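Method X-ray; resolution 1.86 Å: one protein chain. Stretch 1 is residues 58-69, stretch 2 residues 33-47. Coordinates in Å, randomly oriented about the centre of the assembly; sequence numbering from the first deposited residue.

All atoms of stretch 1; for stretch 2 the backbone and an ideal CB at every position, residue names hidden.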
ATOM      1  N   ALA A  58      23.442  -7.399  -6.141  1.00 44.91           N
ATOM      2  CA  ALA A  58      22.242  -8.223  -6.215  1.00 44.73           C
ATOM      3  C   ALA A  58      21.076  -7.470  -6.845  1.00 47.48           C
ATOM      4  O   ALA A  58      20.736  -6.366  -6.406  1.00 44.11           O
ATOM      5  CB  ALA A  58      21.864  -8.717  -4.822  1.00 44.31           C
ATOM      6  N   GLU A  59      20.464  -8.077  -7.860  1.00 46.82           N
ATOM      7  CA  GLU A  59      19.266  -7.526  -8.485  1.00 41.45           C
ATOM      8  C   GLU A  59      18.051  -8.400  -8.203  1.00 40.39           C
ATOM      9  O   GLU A  59      18.161  -9.624  -8.111  1.00 39.47           O
ATOM     10  CB  GLU A  59      19.479  -7.367  -9.985  1.00 43.60           C
ATOM     11  CG  GLU A  59      20.552  -6.345 -10.319  1.00 46.28           C
ATOM     12  CD  GLU A  59      20.832  -6.273 -11.796  1.00 49.67           C
ATOM     13  OE1 GLU A  59      20.527  -7.261 -12.498  1.00 51.43           O
ATOM     14  OE2 GLU A  59      21.356  -5.234 -12.251  1.00 53.57           O
ATOM     15  N   PHE A  60      16.885  -7.771  -8.077  1.00 36.19           N
ATOM     16  CA  PHE A  60      15.727  -8.465  -7.516  1.00 33.85           C
ATOM     17  C   PHE A  60      14.545  -8.534  -8.470  1.00 34.93           C
ATOM     18  O   PHE A  60      13.978  -7.506  -8.845  1.00 33.82           O
ATOM     19  CB  PHE A  60      15.297  -7.789  -6.211  1.00 33.42           C
ATOM     20  CG  PHE A  60      16.347  -7.832  -5.136  1.00 34.74           C
ATOM     21  CD1 PHE A  60      16.355  -8.851  -4.194  1.00 33.07           C
ATOM     22  CD2 PHE A  60      17.345  -6.874  -5.088  1.00 35.13           C
ATOM     23  CE1 PHE A  60      17.334  -8.900  -3.210  1.00 38.11           C
ATOM     24  CE2 PHE A  60      18.322  -6.916  -4.116  1.00 36.26           C
ATOM     25  CZ  PHE A  60      18.318  -7.931  -3.174  1.00 38.41           C
ATOM     26  N   GLY A  61      14.175  -9.752  -8.853  1.00 33.15           N
ATOM     27  CA  GLY A  61      12.985  -9.968  -9.653  1.00 31.70           C
ATOM     28  C   GLY A  61      11.819 -10.203  -8.714  1.00 33.16           C
ATOM     29  O   GLY A  61      11.988 -10.110  -7.497  1.00 33.10           O
ATOM     30  N   PRO A  62      10.639 -10.520  -9.262  1.00 33.83           N
ATOM     31  CA  PRO A  62       9.444 -10.747  -8.435  1.00 33.00           C
ATOM     32  C   PRO A  62       9.695 -11.773  -7.339  1.00 34.17           C
ATOM     33  O   PRO A  62      10.356 -12.779  -7.596  1.00 32.13           O
ATOM     34  CB  PRO A  62       8.415 -11.255  -9.445  1.00 32.44           C
ATOM     35  CG  PRO A  62       8.830 -10.599 -10.730  1.00 32.04           C
ATOM     36  CD  PRO A  62      10.335 -10.608 -10.702  1.00 32.65           C
ATOM     37  N   GLY A  63       9.206 -11.501  -6.130  1.00 28.58           N
ATOM     38  CA  GLY A  63       9.419 -12.389  -5.006  1.00 32.34           C
ATOM     39  C   GLY A  63       9.278 -11.699  -3.659  1.00 31.89           C
ATOM     40  O   GLY A  63       9.040 -10.496  -3.583  1.00 28.01           O
ATOM     41  N   ILE A  64       9.436 -12.479  -2.600  1.00 28.28           N
ATOM     42  CA  ILE A  64       9.346 -12.001  -1.228  1.00 30.13           C
ATOM     43  C   ILE A  64      10.715 -12.138  -0.559  1.00 33.16           C
ATOM     44  O   ILE A  64      11.270 -13.240  -0.488  1.00 35.91           O
ATOM     45  CB  ILE A  64       8.276 -12.789  -0.430  1.00 29.33           C
ATOM     46  CG1 ILE A  64       6.895 -12.621  -1.078  1.00 29.93           C
ATOM     47  CG2 ILE A  64       8.232 -12.336   1.009  1.00 29.27           C
ATOM     48  CD1 ILE A  64       5.791 -13.437  -0.400  1.00 27.85           C
ATOM     49  N   TYR A  65      11.260 -11.023  -0.077  1.00 28.74           N
ATOM     50  CA  TYR A  65      12.605 -10.997   0.509  1.00 27.98           C
ATOM     51  C   TYR A  65      12.572 -10.564   1.974  1.00 28.23           C
ATOM     52  O   TYR A  65      12.694  -9.383   2.282  1.00 27.16           O
ATOM     53  CB  TYR A  65      13.512 -10.072  -0.311  1.00 27.79           C
ATOM     54  CG  TYR A  65      13.526 -10.441  -1.775  1.00 32.35           C
ATOM     55  CD1 TYR A  65      14.375 -11.432  -2.253  1.00 32.61           C
ATOM     56  CD2 TYR A  65      12.658  -9.830  -2.671  1.00 29.74           C
ATOM     57  CE1 TYR A  65      14.377 -11.787  -3.595  1.00 34.21           C
ATOM     58  CE2 TYR A  65      12.655 -10.178  -4.015  1.00 34.72           C
ATOM     59  CZ  TYR A  65      13.520 -11.160  -4.469  1.00 34.60           C
ATOM     60  OH  TYR A  65      13.517 -11.516  -5.800  1.00 38.79           O
ATOM     61  N   PRO A  66      12.413 -11.536   2.887  1.00 32.57           N
ATOM     62  CA  PRO A  66      12.100 -11.275   4.300  1.00 29.51           C
ATOM     63  C   PRO A  66      13.228 -10.652   5.097  1.00 29.52           C
ATOM     64  O   PRO A  66      12.976 -10.152   6.191  1.00 28.79           O
ATOM     65  CB  PRO A  66      11.790 -12.671   4.854  1.00 32.20           C
ATOM     66  CG  PRO A  66      11.503 -13.509   3.660  1.00 33.96           C
ATOM     67  CD  PRO A  66      12.403 -12.977   2.595  1.00 34.56           C
ATOM     68  N   SER A  67      14.451 -10.694   4.575  1.00 30.87           N
ATOM     69  CA  SER A  67      15.588 -10.114   5.286  1.00 28.49           C
ATOM     70  C   SER A  67      16.666  -9.646   4.320  1.00 35.52           C
ATOM     71  O   SER A  67      17.600 -10.389   4.019  1.00 38.06           O
ATOM     72  CB  SER A  67      16.174 -11.130   6.270  1.00 36.95           C
ATOM     73  OG  SER A  67      17.232 -10.552   7.017  1.00 40.69           O
ATOM     74  N   ILE A  68      16.559  -8.414   3.836  1.00 33.00           N
ATOM     75  CA  ILE A  68      17.453  -8.011   2.756  1.00 33.34           C
ATOM     76  C   ILE A  68      18.877  -7.767   3.270  1.00 35.84           C
ATOM     77  O   ILE A  68      19.806  -7.649   2.481  1.00 38.51           O
ATOM     78  CB  ILE A  68      16.928  -6.765   2.010  1.00 31.68           C
ATOM     79  CG1 ILE A  68      16.698  -5.593   2.957  1.00 30.80           C
ATOM     80  CG2 ILE A  68      15.637  -7.105   1.278  1.00 27.46           C
ATOM     81  CD1 ILE A  68      16.174  -4.341   2.228  1.00 32.32           C
ATOM     82  N   ALA A  69      19.049  -7.720   4.587  1.00 36.73           N
ATOM     83  CA  ALA A  69      20.388  -7.701   5.173  1.00 41.09           C
ATOM     84  C   ALA A  69      21.194  -8.935   4.757  1.00 42.85           C
ATOM     85  O   ALA A  69      22.418  -8.875   4.667  1.00 45.45           O
ATOM     86  CB  ALA A  69      20.312  -7.607   6.683  1.00 43.82           C
ATOM     87  N   UNK A  33      15.499   2.349   8.056  1.00 34.36           N
ATOM     88  CA  UNK A  33      16.180   1.572   7.044  1.00 38.37           C
ATOM     89  C   UNK A  33      15.302   0.383   6.729  1.00 32.44           C
ATOM     90  O   UNK A  33      14.737  -0.238   7.631  1.00 35.80           O
ATOM     91  CB  UNK A  33      17.575   1.139   7.500  1.00 38.37           C
ATOM     92  N   UNK A  34      15.139   0.076   5.444  1.00 26.73           N
ATOM     93  CA  UNK A  34      14.280  -1.067   5.117  1.00 28.03           C
ATOM     94  C   UNK A  34      14.945  -2.395   5.478  1.00 28.73           C
ATOM     95  O   UNK A  34      16.158  -2.532   5.319  1.00 27.87           O
ATOM     96  CB  UNK A  34      13.926  -1.052   3.629  1.00 28.03           C
ATOM     97  N   UNK A  35      14.166  -3.356   5.976  1.00 24.66           N
ATOM     98  CA  UNK A  35      14.709  -4.656   6.336  1.00 21.72           C
ATOM     99  C   UNK A  35      14.087  -5.814   5.580  1.00 25.61           C
ATOM    100  O   UNK A  35      14.576  -6.937   5.662  1.00 28.34           O
ATOM    101  CB  UNK A  35      14.532  -4.885   7.838  1.00 21.72           C
ATOM    102  N   UNK A  36      13.004  -5.555   4.849  1.00 23.43           N
ATOM    103  CA  UNK A  36      12.499  -6.547   3.915  1.00 21.62           C
ATOM    104  C   UNK A  36      11.826  -5.861   2.738  1.00 20.20           C
ATOM    105  O   UNK A  36      11.639  -4.643   2.735  1.00 19.09           O
ATOM    106  CB  UNK A  36      11.524  -7.499   4.610  1.00 21.62           C
ATOM    107  N   UNK A  37      11.490  -6.653   1.728  1.00 20.50           N
ATOM    108  CA  UNK A  37      11.006  -6.099   0.477  1.00 20.43           C
ATOM    109  C   UNK A  37      10.176  -7.117  -0.280  1.00 22.63           C
ATOM    110  O   UNK A  37      10.452  -8.327  -0.232  1.00 23.08           O
ATOM    111  CB  UNK A  37      12.176  -5.622  -0.386  1.00 20.43           C
ATOM    112  N   UNK A  38       9.138  -6.634  -0.961  1.00 22.59           N
ATOM    113  CA  UNK A  38       8.403  -7.471  -1.884  1.00 23.64           C
ATOM    114  C   UNK A  38       8.494  -6.844  -3.264  1.00 25.04           C
ATOM    115  O   UNK A  38       8.297  -5.641  -3.422  1.00 22.93           O
ATOM    116  CB  UNK A  38       6.948  -7.643  -1.445  1.00 23.64           C
ATOM    117  N   UNK A  39       8.846  -7.648  -4.256  1.00 23.67           N
ATOM    118  CA  UNK A  39       8.854  -7.170  -5.630  1.00 25.17           C
ATOM    119  C   UNK A  39       7.674  -7.810  -6.342  1.00 27.71           C
ATOM    120  O   UNK A  39       7.568  -9.036  -6.381  1.00 28.92           O
ATOM    121  CB  UNK A  39      10.174  -7.492  -6.333  1.00 25.17           C
ATOM    122  N   UNK A  40       6.782  -6.988  -6.885  1.00 26.97           N
ATOM    123  CA  UNK A  40       5.566  -7.499  -7.508  1.00 32.51           C
ATOM    124  C   UNK A  40       5.753  -7.739  -9.000  1.00 37.14           C
ATOM    125  O   UNK A  40       5.200  -8.676  -9.567  1.00 35.41           O
ATOM    126  CB  UNK A  40       4.407  -6.526  -7.279  1.00 32.51           C
ATOM    127  N   UNK A  41       6.536  -6.886  -9.638  1.00 35.01           N
ATOM    128  CA  UNK A  41       6.785  -7.053 -11.058  1.00 40.22           C
ATOM    129  C   UNK A  41       8.092  -6.400 -11.446  1.00 37.26           C
ATOM    130  O   UNK A  41       8.547  -5.460 -10.791  1.00 41.87           O
ATOM    131  CB  UNK A  41       5.634  -6.472 -11.882  1.00 40.22           C
ATOM    132  N   UNK A  42       8.696  -6.912 -12.511  1.00 40.63           N
ATOM    133  CA  UNK A  42       9.933  -6.369 -13.022  1.00 37.73           C
ATOM    134  C   UNK A  42      11.130  -6.781 -12.193  1.00 34.92           C
ATOM    135  O   UNK A  42      10.991  -7.436 -11.156  1.00 33.88           O
ATOM    136  CB  UNK A  42       9.847  -4.843 -13.086  1.00 37.73           C
ATOM    137  N   UNK A  43      12.305  -6.386 -12.670  1.00 32.90           N
ATOM    138  CA  UNK A  43      13.567  -6.612 -11.990  1.00 33.47           C
ATOM    139  C   UNK A  43      14.116  -5.269 -11.527  1.00 33.72           C
ATOM    140  O   UNK A  43      14.139  -4.305 -12.294  1.00 33.82           O
ATOM    141  CB  UNK A  43      14.564  -7.332 -12.900  1.00 33.47           C
ATOM    142  N   UNK A  44      14.547  -5.204 -10.268  1.00 29.61           N
ATOM    143  CA  UNK A  44      14.927  -3.928  -9.669  1.00 28.82           C
ATOM    144  C   UNK A  44      16.406  -3.867  -9.295  1.00 28.56           C
ATOM    145  O   UNK A  44      17.001  -4.858  -8.847  1.00 31.95           O
ATOM    146  CB  UNK A  44      14.074  -3.666  -8.426  1.00 28.82           C
ATOM    147  N   UNK A  45      16.989  -2.690  -9.476  1.00 30.20           N
ATOM    148  CA  UNK A  45      18.333  -2.415  -8.999  1.00 30.84           C
ATOM    149  C   UNK A  45      18.242  -1.459  -7.807  1.00 30.79           C
ATOM    150  O   UNK A  45      17.500  -0.470  -7.847  1.00 29.41           O
ATOM    151  CB  UNK A  45      19.203  -1.829 -10.113  1.00 30.84           C
ATOM    152  N   UNK A  46      18.976  -1.776  -6.747  1.00 28.21           N
ATOM    153  CA  UNK A  46      18.996  -0.972  -5.525  1.00 26.98           C
ATOM    154  C   UNK A  46      20.339  -0.275  -5.392  1.00 25.37           C
ATOM    155  O   UNK A  46      21.358  -0.828  -5.779  1.00 29.69           O
ATOM    156  CB  UNK A  46      18.718  -1.838  -4.295  1.00 26.98           C
ATOM    157  N   UNK A  47      20.340   0.923  -4.818  1.00 27.25           N
ATOM    158  CA  UNK A  47      21.554   1.728  -4.717  1.00 30.43           C
ATOM    159  C   UNK A  47      21.755   2.228  -3.290  1.00 32.05           C
ATOM    160  O   UNK A  47      20.776   2.492  -2.587  1.00 29.29           O
ATOM    161  CB  UNK A  47      21.495   2.909  -5.688  1.00 30.43           C
TER

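Position 33 has nothing of stretch 1 within reach of its CB, so this contact sets no preference. It is Thr33.

At position 34 CA-to-CB points sideways, with Ile68 CD1 near. A small or medium apolar residue would suit. It is Pro34, whose CB lies 4.2 Å from Ile68 CD1.

Position 35 points away, so many side chains would fit. It is Arg35. Its backbone does the work: Ile68 N donates to Arg35 O at 3.1 Å, and a water bridges Arg35 O to Ala69 N.

At position 36 the ideal CB is only 3.2 Å from Tyr65 O and 3.4 Å from Pro66 O. The tight fit favours a small residue. It is Ser36, and its OG is hydrogen-bonded elsewhere in the structure.

Position 37 pairs with Tyr65 by two backbone hydrogen bonds. Its CB shares a sheet face with Phe60 and Tyr65, and Ile68 CG2 is near. A long apolar chain would suit. Met37 extends until Met37 CE sits over the Phe60 ring face, 3.6 Å from Phe60 CG, in a CH-pi contact. Met37 CE is also 4.2 Å from Tyr65 CD2.

Position 38 shares the other face with Ile64. Several apolar or beta-branched residues would suit. Val38 CG2 meets Ile64 CG1 at 4.4 Å.

Position 39 returns to the face of Phe60 and Tyr65. Its ideal CB is 3.4 Å from Gly61 O, so a compact apolar residue fits. Val39 CG2 lies 4.0 Å from Tyr65 CE2 and 4.1 Å from Phe60 CB. Its backbone exchanges two hydrogen bonds with Gly63.

Positions 40 and 41 point away and are little constrained here. They are Leu40 and Ser41.

Position 42 has phi 77°, which favours glycine. It is Gly42. Gly42 O has no hydrogen-bond partner in the model, though Gly61 CA makes a CA-H...O contact with Gly42 O at 3.6 Å.

Position 43 points sideways by Gly61, and a medium apolar residue would fit. Val43 CG2 is 4.0 Å from Gly61 CA.

Position 44 pairs with Phe60, and its CB shares that ring's face of the sheet. Apolar or aromatic residues would suit. It is Trp44. Its ring extends off from stretch 1, and Trp44 NE1 donates to Ser41 O at 3.0 Å.

Position 45 lies near the Glu59 carboxylate, so a basic residue is likely. Arg45 NE and Arg45 NH2 each donate to Glu59 OE2 at 3.1 Å, in a salt bridge.

Position 46 points toward Phe60; an apolar chain would suit. Leu46 CD2 is 4.1 Å from Phe60 CE2.

Position 47 is out of reach. It is Tyr47.

Stretch 2, residues 33-47: TPRSMVVLSGVWRLY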
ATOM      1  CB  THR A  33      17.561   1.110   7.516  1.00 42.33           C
ATOM      2  OG1 THR A  33      17.405   0.312   8.697  1.00 43.21           O
ATOM      3  CG2 THR A  33      18.419   2.309   7.836  1.00 38.53           C
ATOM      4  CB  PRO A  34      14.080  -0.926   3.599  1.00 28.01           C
ATOM      5  CG  PRO A  34      15.281  -0.196   3.136  1.00 29.27           C
ATOM      6  CD  PRO A  34      15.637   0.763   4.241  1.00 28.65           C
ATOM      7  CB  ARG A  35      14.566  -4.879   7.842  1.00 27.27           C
ATOM      8  CG  ARG A  35      15.463  -3.933   8.605  1.00 26.85           C
ATOM      9  CD  ARG A  35      15.511  -4.211  10.099  1.00 27.45           C
ATOM     10  NE  ARG A  35      16.580  -3.408  10.704  1.00 29.04           N
ATOM     11  CZ  ARG A  35      16.814  -3.347  12.010  1.00 31.81           C
ATOM     12  NH1 ARG A  35      16.048  -4.036  12.850  1.00 25.76           N
ATOM     13  NH2 ARG A  35      17.811  -2.598  12.470  1.00 29.19           N
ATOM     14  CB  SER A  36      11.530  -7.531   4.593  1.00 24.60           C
ATOM     15  OG  SER A  36      10.409  -6.876   5.160  1.00 24.31           O
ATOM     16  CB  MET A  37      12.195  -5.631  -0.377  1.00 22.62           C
ATOM     17  CG  MET A  37      11.830  -5.218  -1.808  1.00 24.93           C
ATOM     18  SD  MET A  37      13.270  -4.546  -2.674  1.00 25.55           S
ATOM     19  CE  MET A  37      14.308  -5.995  -2.808  1.00 27.94           C
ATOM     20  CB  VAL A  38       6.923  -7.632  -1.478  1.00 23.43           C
ATOM     21  CG1 VAL A  38       6.159  -8.381  -2.573  1.00 23.34           C
ATOM     22  CG2 VAL A  38       6.814  -8.366  -0.144  1.00 22.63           C
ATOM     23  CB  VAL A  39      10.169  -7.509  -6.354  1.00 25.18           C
ATOM     24  CG1 VAL A  39      10.053  -7.161  -7.829  1.00 30.83           C
ATOM     25  CG2 VAL A  39      11.339  -6.752  -5.708  1.00 26.99           C
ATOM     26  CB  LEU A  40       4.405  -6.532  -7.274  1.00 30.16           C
ATOM     27  CG  LEU A  40       4.088  -6.345  -5.786  1.00 33.19           C
ATOM     28  CD1 LEU A  40       3.216  -5.124  -5.555  1.00 43.73           C
ATOM     29  CD2 LEU A  40       3.427  -7.596  -5.248  1.00 33.87           C
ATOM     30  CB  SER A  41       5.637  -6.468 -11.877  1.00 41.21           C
ATOM     31  OG  SER A  41       5.517  -5.075 -11.651  1.00 41.97           O
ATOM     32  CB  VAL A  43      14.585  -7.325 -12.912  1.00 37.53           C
ATOM     33  CG1 VAL A  43      15.951  -7.409 -12.253  1.00 36.06           C
ATOM     34  CG2 VAL A  43      14.075  -8.715 -13.273  1.00 37.17           C
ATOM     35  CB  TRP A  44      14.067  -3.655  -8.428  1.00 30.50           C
ATOM     36  CG  TRP A  44      12.621  -3.371  -8.744  1.00 27.23           C
ATOM     37  CD1 TRP A  44      11.694  -4.248  -9.226  1.00 31.93           C
ATOM     38  CD2 TRP A  44      11.946  -2.121  -8.593  1.00 26.60           C
ATOM     39  NE1 TRP A  44      10.484  -3.616  -9.398  1.00 28.77           N
ATOM     40  CE2 TRP A  44      10.612  -2.309  -9.009  1.00 28.01           C
ATOM     41  CE3 TRP A  44      12.340  -0.857  -8.147  1.00 25.08           C
ATOM     42  CZ2 TRP A  44       9.676  -1.281  -9.001  1.00 26.85           C
ATOM     43  CZ3 TRP A  44      11.409   0.161  -8.145  1.00 27.95           C
ATOM     44  CH2 TRP A  44      10.093  -0.059  -8.561  1.00 24.56           C
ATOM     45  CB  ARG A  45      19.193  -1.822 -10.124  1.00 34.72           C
ATOM     46  CG  ARG A  45      20.658  -1.624  -9.774  1.00 33.72           C
ATOM     47  CD  ARG A  45      21.464  -1.194 -11.013  1.00 37.71           C
ATOM     48  NE  ARG A  45      21.307  -2.151 -12.111  1.00 39.55           N
ATOM     49  CZ  ARG A  45      21.640  -1.914 -13.377  1.00 44.69           C
ATOM     50  NH1 ARG A  45      22.166  -0.749 -13.729  1.00 40.93           N
ATOM     51  NH2 ARG A  45      21.449  -2.853 -14.296  1.00 47.48           N
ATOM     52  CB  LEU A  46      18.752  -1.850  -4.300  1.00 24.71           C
ATOM     53  CG  LEU A  46      17.321  -2.196  -3.881  1.00 29.04           C
ATOM     54  CD1 LEU A  46      16.516  -2.754  -5.033  1.00 26.15           C
ATOM     55  CD2 LEU A  46      17.394  -3.189  -2.724  1.00 27.20           C
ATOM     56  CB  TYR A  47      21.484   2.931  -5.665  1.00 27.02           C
ATOM     57  CG  TYR A  47      21.179   2.618  -7.115  1.00 30.54           C
ATOM     58  CD1 TYR A  47      19.880   2.306  -7.530  1.00 30.30           C
ATOM     59  CD2 TYR A  47      22.183   2.682  -8.083  1.00 31.30           C
ATOM     60  CE1 TYR A  47      19.600   2.032  -8.866  1.00 29.92           C
ATOM     61  CE2 TYR A  47      21.913   2.417  -9.412  1.00 29.92           C
ATOM     62  CZ  TYR A  47      20.627   2.102  -9.798  1.00 33.63           C
ATOM     63  OH  TYR A  47      20.362   1.846 -11.117  1.00 34.08           O
TER
HETATM   64  O   HOH W   1      17.112  -7.164   6.799  1.00 33.62           O
HETATM   65  O   HOH W   2      20.888  -3.647  -7.155  1.00 36.63           O
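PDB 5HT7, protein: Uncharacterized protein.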